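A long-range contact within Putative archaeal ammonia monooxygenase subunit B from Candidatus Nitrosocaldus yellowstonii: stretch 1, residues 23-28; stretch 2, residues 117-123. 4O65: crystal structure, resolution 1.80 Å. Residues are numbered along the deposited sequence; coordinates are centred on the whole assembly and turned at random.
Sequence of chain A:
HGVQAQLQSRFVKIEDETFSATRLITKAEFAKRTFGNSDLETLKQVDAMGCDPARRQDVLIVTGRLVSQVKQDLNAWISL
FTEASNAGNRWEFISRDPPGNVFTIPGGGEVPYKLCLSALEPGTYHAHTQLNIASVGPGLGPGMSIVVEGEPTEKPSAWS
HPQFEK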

ATOM      1  N   ARG A  23       3.765   3.157 -13.557  1.00 22.80           N
ATOM      2  CA  ARG A  23       2.536   3.354 -14.336  1.00 24.24           C
ATOM      3  C   ARG A  23       1.656   2.150 -14.076  1.00 23.89           C
ATOM      4  O   ARG A  23       2.129   1.016 -14.234  1.00 24.91           O
ATOM      5  CB  ARG A  23       2.847   3.467 -15.870  1.00 27.04           C
ATOM      6  CG  ARG A  23       3.754   4.651 -16.224  1.00 32.72           C
ATOM      7  CD  ARG A  23       3.625   5.083 -17.688  1.00 43.26           C
ATOM      8  NE  ARG A  23       2.221   5.441 -17.992  1.00 51.51           N
ATOM      9  CZ  ARG A  23       1.715   6.685 -18.030  1.00 53.99           C
ATOM     10  NH1 ARG A  23       2.482   7.763 -17.814  1.00 51.79           N
ATOM     11  NH2 ARG A  23       0.417   6.857 -18.290  1.00 54.24           N
ATOM     12  N   LEU A  24       0.401   2.389 -13.705  1.00 21.34           N
ATOM     13  CA  LEU A  24      -0.513   1.290 -13.396  1.00 20.65           C
ATOM     14  C   LEU A  24      -1.854   1.629 -13.990  1.00 20.29           C
ATOM     15  O   LEU A  24      -2.053   2.751 -14.430  1.00 21.79           O
ATOM     16  CB  LEU A  24      -0.676   1.216 -11.886  1.00 18.74           C
ATOM     17  CG  LEU A  24       0.600   0.880 -11.082  1.00 20.84           C
ATOM     18  CD1 LEU A  24       0.189   0.923  -9.597  1.00 21.60           C
ATOM     19  CD2 LEU A  24       1.034  -0.507 -11.452  1.00 22.18           C
ATOM     20  N   ILE A  25      -2.787   0.681 -13.934  1.00 19.91           N
ATOM     21  CA  ILE A  25      -4.201   0.989 -14.223  1.00 19.52           C
ATOM     22  C   ILE A  25      -5.019   0.711 -12.965  1.00 18.92           C
ATOM     23  O   ILE A  25      -4.514   0.091 -11.998  1.00 17.97           O
ATOM     24  CB  ILE A  25      -4.758   0.216 -15.452  1.00 19.88           C
ATOM     25  CG1 ILE A  25      -4.804  -1.275 -15.129  1.00 19.15           C
ATOM     26  CG2 ILE A  25      -3.874   0.486 -16.682  1.00 22.51           C
ATOM     27  CD1 ILE A  25      -5.327  -2.168 -16.285  1.00 20.21           C
ATOM     28  N   THR A  26      -6.271   1.154 -12.934  1.00 18.72           N
ATOM     29  CA  THR A  26      -7.083   0.908 -11.709  1.00 17.79           C
ATOM     30  C   THR A  26      -7.533  -0.532 -11.609  1.00 17.70           C
ATOM     31  O   THR A  26      -7.530  -1.266 -12.624  1.00 17.78           O
ATOM     32  CB  THR A  26      -8.332   1.798 -11.683  1.00 18.45           C
ATOM     33  OG1 THR A  26      -9.094   1.517 -12.855  1.00 19.08           O
ATOM     34  CG2 THR A  26      -7.958   3.311 -11.719  1.00 18.03           C
ATOM     35  N   LYS A  27      -7.967  -0.953 -10.425  1.00 18.59           N
ATOM     36  CA  LYS A  27      -8.516  -2.306 -10.253  1.00 18.32           C
ATOM     37  C   LYS A  27      -9.723  -2.492 -11.182  1.00 18.54           C
ATOM     38  O   LYS A  27      -9.848  -3.523 -11.874  1.00 17.82           O
ATOM     39  CB  LYS A  27      -8.969  -2.530  -8.796  1.00 20.25           C
ATOM     40  CG  LYS A  27      -9.277  -3.997  -8.522  1.00 20.73           C
ATOM     41  CD  LYS A  27     -10.057  -4.278  -7.222  1.00 23.55           C
ATOM     42  CE  LYS A  27      -9.379  -3.897  -5.922  1.00 27.27           C
ATOM     43  NZ  LYS A  27     -10.250  -4.425  -4.791  1.00 25.88           N
ATOM     44  N   ALA A  28     -10.587  -1.473 -11.246  1.00 17.83           N
ATOM     45  CA  ALA A  28     -11.722  -1.564 -12.183  1.00 19.33           C
ATOM     46  C   ALA A  28     -11.293  -1.699 -13.657  1.00 19.81           C
ATOM     47  O   ALA A  28     -11.920  -2.483 -14.432  1.00 19.43           O
ATOM     48  CB  ALA A  28     -12.702  -0.388 -11.973  1.00 18.99           C
ATOM     49  N   LEU A 117      -0.207  -3.221  -2.821  1.00 18.07           N
ATOM     50  CA  LEU A 117      -1.438  -2.382  -2.894  1.00 19.02           C
ATOM     51  C   LEU A 117      -2.056  -2.451  -4.273  1.00 18.70           C
ATOM     52  O   LEU A 117      -1.366  -2.736  -5.251  1.00 19.32           O
ATOM     53  CB  LEU A 117      -1.122  -0.882  -2.634  1.00 21.27           C
ATOM     54  CG  LEU A 117      -0.498  -0.588  -1.257  1.00 22.46           C
ATOM     55  CD1 LEU A 117       0.993  -0.377  -1.438  1.00 24.85           C
ATOM     56  CD2 LEU A 117      -1.161   0.633  -0.644  1.00 26.01           C
ATOM     57  N   SER A 118      -3.366  -2.253  -4.305  1.00 17.78           N
ATOM     58  CA  SER A 118      -4.132  -2.101  -5.532  1.00 17.61           C
ATOM     59  C   SER A 118      -4.452  -0.608  -5.740  1.00 18.05           C
ATOM     60  O   SER A 118      -4.931   0.077  -4.805  1.00 19.51           O
ATOM     61  CB  SER A 118      -5.461  -2.852  -5.383  1.00 18.18           C
ATOM     62  OG  SER A 118      -6.232  -2.556  -6.529  1.00 17.94           O
ATOM     63  N   ALA A 119      -4.136  -0.070  -6.915  1.00 17.77           N
ATOM     64  CA  ALA A 119      -4.590   1.290  -7.251  1.00 18.00           C
ATOM     65  C   ALA A 119      -6.078   1.258  -7.549  1.00 19.15           C
ATOM     66  O   ALA A 119      -6.534   0.498  -8.440  1.00 18.98           O
ATOM     67  CB  ALA A 119      -3.850   1.779  -8.498  1.00 19.27           C
ATOM     68  N   LEU A 120      -6.846   2.113  -6.868  1.00 18.67           N
ATOM     69  CA  LEU A 120      -8.326   2.136  -7.094  1.00 19.35           C
ATOM     70  C   LEU A 120      -8.813   3.250  -8.021  1.00 20.47           C
ATOM     71  O   LEU A 120      -9.823   3.085  -8.773  1.00 20.51           O
ATOM     72  CB  LEU A 120      -9.053   2.244  -5.743  1.00 20.76           C
ATOM     73  CG  LEU A 120      -8.788   1.172  -4.708  1.00 21.78           C
ATOM     74  CD1 LEU A 120      -9.579   1.459  -3.425  1.00 23.69           C
ATOM     75  CD2 LEU A 120      -9.170  -0.205  -5.258  1.00 22.65           C
ATOM     76  N   GLU A 121      -8.120   4.392  -8.020  1.00 20.65           N
ATOM     77  CA  GLU A 121      -8.653   5.559  -8.727  1.00 21.45           C
ATOM     78  C   GLU A 121      -7.582   6.220  -9.551  1.00 21.99           C
ATOM     79  O   GLU A 121      -6.371   6.238  -9.134  1.00 22.30           O
ATOM     80  CB  GLU A 121      -9.278   6.565  -7.703  1.00 24.14           C
ATOM     81  CG  GLU A 121     -10.158   5.898  -6.654  1.00 23.61           C
ATOM     82  CD  GLU A 121     -11.437   5.283  -7.235  1.00 28.28           C
ATOM     83  OE1 GLU A 121     -11.805   5.647  -8.365  1.00 27.69           O
ATOM     84  OE2 GLU A 121     -12.075   4.446  -6.552  1.00 29.51           O
ATOM     85  N   PRO A 122      -7.966   6.742 -10.721  1.00 22.44           N
ATOM     86  CA  PRO A 122      -6.997   7.321 -11.621  1.00 23.73           C
ATOM     87  C   PRO A 122      -6.396   8.617 -11.029  1.00 24.29           C
ATOM     88  O   PRO A 122      -7.052   9.293 -10.210  1.00 25.32           O
ATOM     89  CB  PRO A 122      -7.813   7.597 -12.898  1.00 24.84           C
ATOM     90  CG  PRO A 122      -9.138   7.921 -12.377  1.00 25.66           C
ATOM     91  CD  PRO A 122      -9.340   6.890 -11.268  1.00 23.35           C
ATOM     92  N   GLY A 123      -5.155   8.891 -11.402  1.00 25.34           N
ATOM     93  CA  GLY A 123      -4.504  10.102 -10.962  1.00 26.98           C
ATOM     94  C   GLY A 123      -2.997   9.955 -11.004  1.00 25.83           C
ATOM     95  O   GLY A 123      -2.463   8.895 -11.335  1.00 25.06           O
TER

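The walk begins at R23, which takes no part: its side chain is out of reach of stretch 2. L24, next along the strand, is the first residue to touch. Its CA-to-CB bond points toward stretch 2, and with chi1 in m and chi2 in t the buried side chain brings CD1 to 4.3 Å from CB of A119. That separation suits a loose apolar contact between two side chains, each directed toward the opposing stretch.

I25 reverses the direction, as alternation along a strand predicts. Its CA-to-CB bond points away, and the side chain makes no contact with stretch 2, so the residue contributes through its backbone. The carbonyl atom I25 O lies 3.9 Å from A119 CB. This is a polar atom against a methyl group, and I25 O, buried by the contact, finds no hydrogen-bond partner anywhere in the model.

At T26 the chain leaves the strand, and the CA atoms of T26 and L120, 4.9 Å apart, are the nearest CA pair across the stretches. T26 CA sits 3.3 Å from A119 O, and the angle of 133° at the hydrogen supports a CA-H...O contact. Its CA-to-CB bond points sideways and, with chi1 at 59° (p), the side chain serves two purposes. OG1 is hydrogen-bonded just past the stretch, where the threonine caps a backbone N of the helix that follows. T26 CG2 meets stretch 2 beyond its strand: it is 3.5 Å from L120 O, 3.6 Å from E121 C, and 3.9 Å from CD of the P122 ring. The methyl thus packs largely against backbone, while E121 turns its own CA-to-CB bond away.

K27 opens the helix and supplies the sole hydrogen bond across the two stretches. Its N donates to A119 O at 2.8 Å; the N-H...O angle of 139° shows a short but appreciably bent bond. The same carbonyl oxygen therefore receives both this N-H and the CA-H of T26, neighbouring donors on one backbone. The CA-to-CB bond of K27 points toward stretch 2, and the aliphatic portion of the side chain does the packing: CE is 3.5 Å from S118 OG and 3.8 Å from L120 CD2. L120 achieves this although its CA-to-CB bond points away, because the end of its side chain comes nearer. K27 NZ and S118 OG both find hydrogen-bond partners elsewhere in the structure.

A28 makes no contact within 4.5 Å. The two stretches, whose touching parts run 106° apart, together bury 314 Å², with T26, A119 and K27 covered most.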